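Long-range contact in phosphate binding protein (Planctomyces limnophilus, PDB 4JWO), which probably binds phosphate outside the cytoplasmic membrane as the PstS-type receptor of a phosphate transport system: residues A[58-66]-A[296-304]. Numbering follows the deposited sequence.
Sequences SISGTIAVD and KRPEVAEFI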
# COMPACT_ATOMS: atom_id res chain seq x y z
N SER A 58 -22.81 -23.42 9.39
CA SER A 58 -22.75 -22.76 10.68
C SER A 58 -21.37 -22.20 10.99
O SER A 58 -20.52 -22.91 11.53
N ILE A 59 -21.15 -20.94 10.65
CA ILE A 59 -19.90 -20.25 10.95
C ILE A 59 -20.16 -19.12 11.95
O ILE A 59 -21.10 -18.33 11.77
CB ILE A 59 -19.25 -19.68 9.66
CG1 ILE A 59 -18.64 -20.81 8.83
CG2 ILE A 59 -18.18 -18.68 10.00
CD1 ILE A 59 -17.58 -21.61 9.56
N SER A 60 -19.34 -19.03 13.00
CA SER A 60 -19.57 -18.03 14.04
C SER A 60 -18.31 -17.63 14.82
O SER A 60 -17.28 -18.31 14.76
CB SER A 60 -20.62 -18.53 15.03
OG SER A 60 -20.09 -19.55 15.85
N GLY A 61 -18.41 -16.53 15.56
CA GLY A 61 -17.33 -16.09 16.44
C GLY A 61 -16.78 -14.71 16.14
O GLY A 61 -17.23 -14.03 15.21
N THR A 62 -15.81 -14.29 16.94
CA THR A 62 -15.16 -13.00 16.76
C THR A 62 -13.77 -13.17 16.17
O THR A 62 -13.00 -14.03 16.61
CB THR A 62 -15.04 -12.25 18.10
OG1 THR A 62 -16.32 -12.17 18.73
CG2 THR A 62 -14.49 -10.84 17.89
N ILE A 63 -13.47 -12.36 15.16
CA ILE A 63 -12.13 -12.31 14.57
C ILE A 63 -11.56 -10.92 14.81
O ILE A 63 -12.14 -9.93 14.38
CB ILE A 63 -12.18 -12.60 13.06
CG1 ILE A 63 -12.98 -13.86 12.77
CG2 ILE A 63 -10.77 -12.73 12.49
CD1 ILE A 63 -13.27 -14.07 11.30
N ALA A 64 -10.44 -10.85 15.52
CA ALA A 64 -9.77 -9.58 15.76
C ALA A 64 -8.71 -9.35 14.69
O ALA A 64 -7.71 -10.06 14.65
CB ALA A 64 -9.13 -9.57 17.14
N VAL A 65 -8.94 -8.35 13.82
CA VAL A 65 -8.00 -7.99 12.76
C VAL A 65 -7.35 -6.65 13.09
O VAL A 65 -8.01 -5.75 13.61
CB VAL A 65 -8.72 -7.87 11.39
CG1 VAL A 65 -7.71 -7.61 10.26
CG2 VAL A 65 -9.52 -9.12 11.10
N ASP A 66 -6.06 -6.52 12.81
CA ASP A 66 -5.35 -5.27 13.06
C ASP A 66 -4.34 -5.13 11.94
O ASP A 66 -4.33 -5.94 11.02
CB ASP A 66 -4.66 -5.32 14.43
CG ASP A 66 -4.36 -3.94 14.98
OD1 ASP A 66 -4.23 -2.99 14.19
OD2 ASP A 66 -4.25 -3.81 16.22
N LYS A 296 -7.37 -23.30 12.99
CA LYS A 296 -8.20 -24.40 13.47
C LYS A 296 -9.62 -23.91 13.74
O LYS A 296 -10.57 -24.69 13.72
CB LYS A 296 -7.62 -25.02 14.74
CG LYS A 296 -6.35 -25.82 14.53
CD LYS A 296 -5.80 -26.32 15.86
CE LYS A 296 -4.46 -27.01 15.69
NZ LYS A 296 -4.58 -28.34 15.03
N ARG A 297 -9.75 -22.61 14.02
CA ARG A 297 -11.05 -21.98 14.19
C ARG A 297 -11.63 -21.77 12.79
O ARG A 297 -11.05 -21.04 11.99
CB ARG A 297 -10.92 -20.65 14.93
CG ARG A 297 -10.48 -20.77 16.38
CD ARG A 297 -10.04 -19.42 16.95
NE ARG A 297 -10.90 -18.33 16.49
CZ ARG A 297 -10.65 -17.04 16.68
NH1 ARG A 297 -9.55 -16.67 17.32
NH2 ARG A 297 -11.49 -16.13 16.22
N PRO A 298 -12.77 -22.42 12.50
CA PRO A 298 -13.30 -22.41 11.13
C PRO A 298 -13.69 -21.03 10.62
O PRO A 298 -13.68 -20.81 9.41
CB PRO A 298 -14.52 -23.33 11.22
CG PRO A 298 -14.28 -24.18 12.44
CD PRO A 298 -13.58 -23.25 13.40
N GLU A 299 -14.03 -20.10 11.51
CA GLU A 299 -14.35 -18.74 11.08
C GLU A 299 -13.10 -17.97 10.62
O GLU A 299 -13.18 -17.10 9.74
CB GLU A 299 -15.09 -17.97 12.19
CG GLU A 299 -14.23 -17.45 13.33
CD GLU A 299 -14.04 -18.46 14.44
OE1 GLU A 299 -14.37 -19.65 14.22
OE2 GLU A 299 -13.56 -18.08 15.53
N VAL A 300 -11.95 -18.30 11.19
CA VAL A 300 -10.69 -17.69 10.79
C VAL A 300 -10.26 -18.30 9.47
O VAL A 300 -9.86 -17.59 8.55
CB VAL A 300 -9.60 -17.89 11.85
CG1 VAL A 300 -8.25 -17.46 11.32
CG2 VAL A 300 -9.95 -17.13 13.12
N ALA A 301 -10.35 -19.62 9.37
CA ALA A 301 -10.03 -20.32 8.13
C ALA A 301 -10.92 -19.85 6.99
O ALA A 301 -10.45 -19.58 5.89
CB ALA A 301 -10.15 -21.81 8.32
N GLU A 302 -12.22 -19.75 7.26
CA GLU A 302 -13.17 -19.26 6.26
C GLU A 302 -12.87 -17.83 5.82
O GLU A 302 -13.10 -17.47 4.67
CB GLU A 302 -14.60 -19.36 6.79
CG GLU A 302 -15.65 -19.30 5.70
CD GLU A 302 -15.38 -20.30 4.59
OE1 GLU A 302 -14.98 -21.44 4.90
OE2 GLU A 302 -15.57 -19.95 3.41
N PHE A 303 -12.36 -17.02 6.74
CA PHE A 303 -12.03 -15.64 6.41
C PHE A 303 -10.87 -15.56 5.42
O PHE A 303 -10.88 -14.75 4.49
CB PHE A 303 -11.71 -14.83 7.66
CG PHE A 303 -11.31 -13.41 7.37
CD1 PHE A 303 -12.24 -12.50 6.90
CD2 PHE A 303 -10.01 -12.98 7.58
CE1 PHE A 303 -11.87 -11.18 6.63
CE2 PHE A 303 -9.63 -11.67 7.31
CZ PHE A 303 -10.57 -10.77 6.83
N ILE A 304 -9.85 -16.38 5.64
CA ILE A 304 -8.69 -16.39 4.75
C ILE A 304 -9.08 -16.93 3.37
O ILE A 304 -8.65 -16.40 2.35
CB ILE A 304 -7.52 -17.21 5.33
CG1 ILE A 304 -7.03 -16.58 6.64
CG2 ILE A 304 -6.37 -17.27 4.33
CD1 ILE A 304 -6.48 -15.19 6.48
O HOH W 1 -14.41 -16.31 18.03
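E299, in the first turn of helix 298-308, extends between I59 and I63 toward the carbonyl oxygen of S60. Its CB rests against I59 CG2 at 3.9 Å. CG lies between the backbone N and the carbonyl carbon (chi1 77°) and slides past I63, with CG1 of that residue 3.8 Å from E299 CG. A bend at chi2 (-87°) then turns the face of the carboxylate toward S60 O, which sits over it. There E299 OE1 and S60 O, two acceptors, sit 3.2 Å apart without bonding. OE2 carries the salt bridge: R297, at the N-cap position, grips it side-on, with NE 2.8 Å and NH2 2.9 Å from E299 OE2. Both nitrogens come from the same face of the carboxylate, and OE2 lies close to the guanidinium plane. The arginine probably offsets the repulsion between the carboxylate and S60 O. A water donates to OE2 and accepts from T62 N, linking carboxylate to strand. The architecture is that of the first alpha/beta lobe of a periplasmic-binding-protein fold. Strand 61-67 runs between parallel strands 89-93 and 112-115, and helix 298-308, from the returning chain, packs across it with the short axes 54° apart. D111, beside strand 112-115, holds R297 NH1 in a second salt bridge. V300 CG2 covers one face of the guanidinium, toward its rim. I63 CD1 reaches the helix backbone, 3.4 Å from E299 O, and makes an apolar contact with F303 CB at 4.0 Å, while helix 72-85 touches F303 through V78. At the N-terminal end of the strand segment, I59 crosses P298 at a slant, its CD1 3.9 Å from P298 CB.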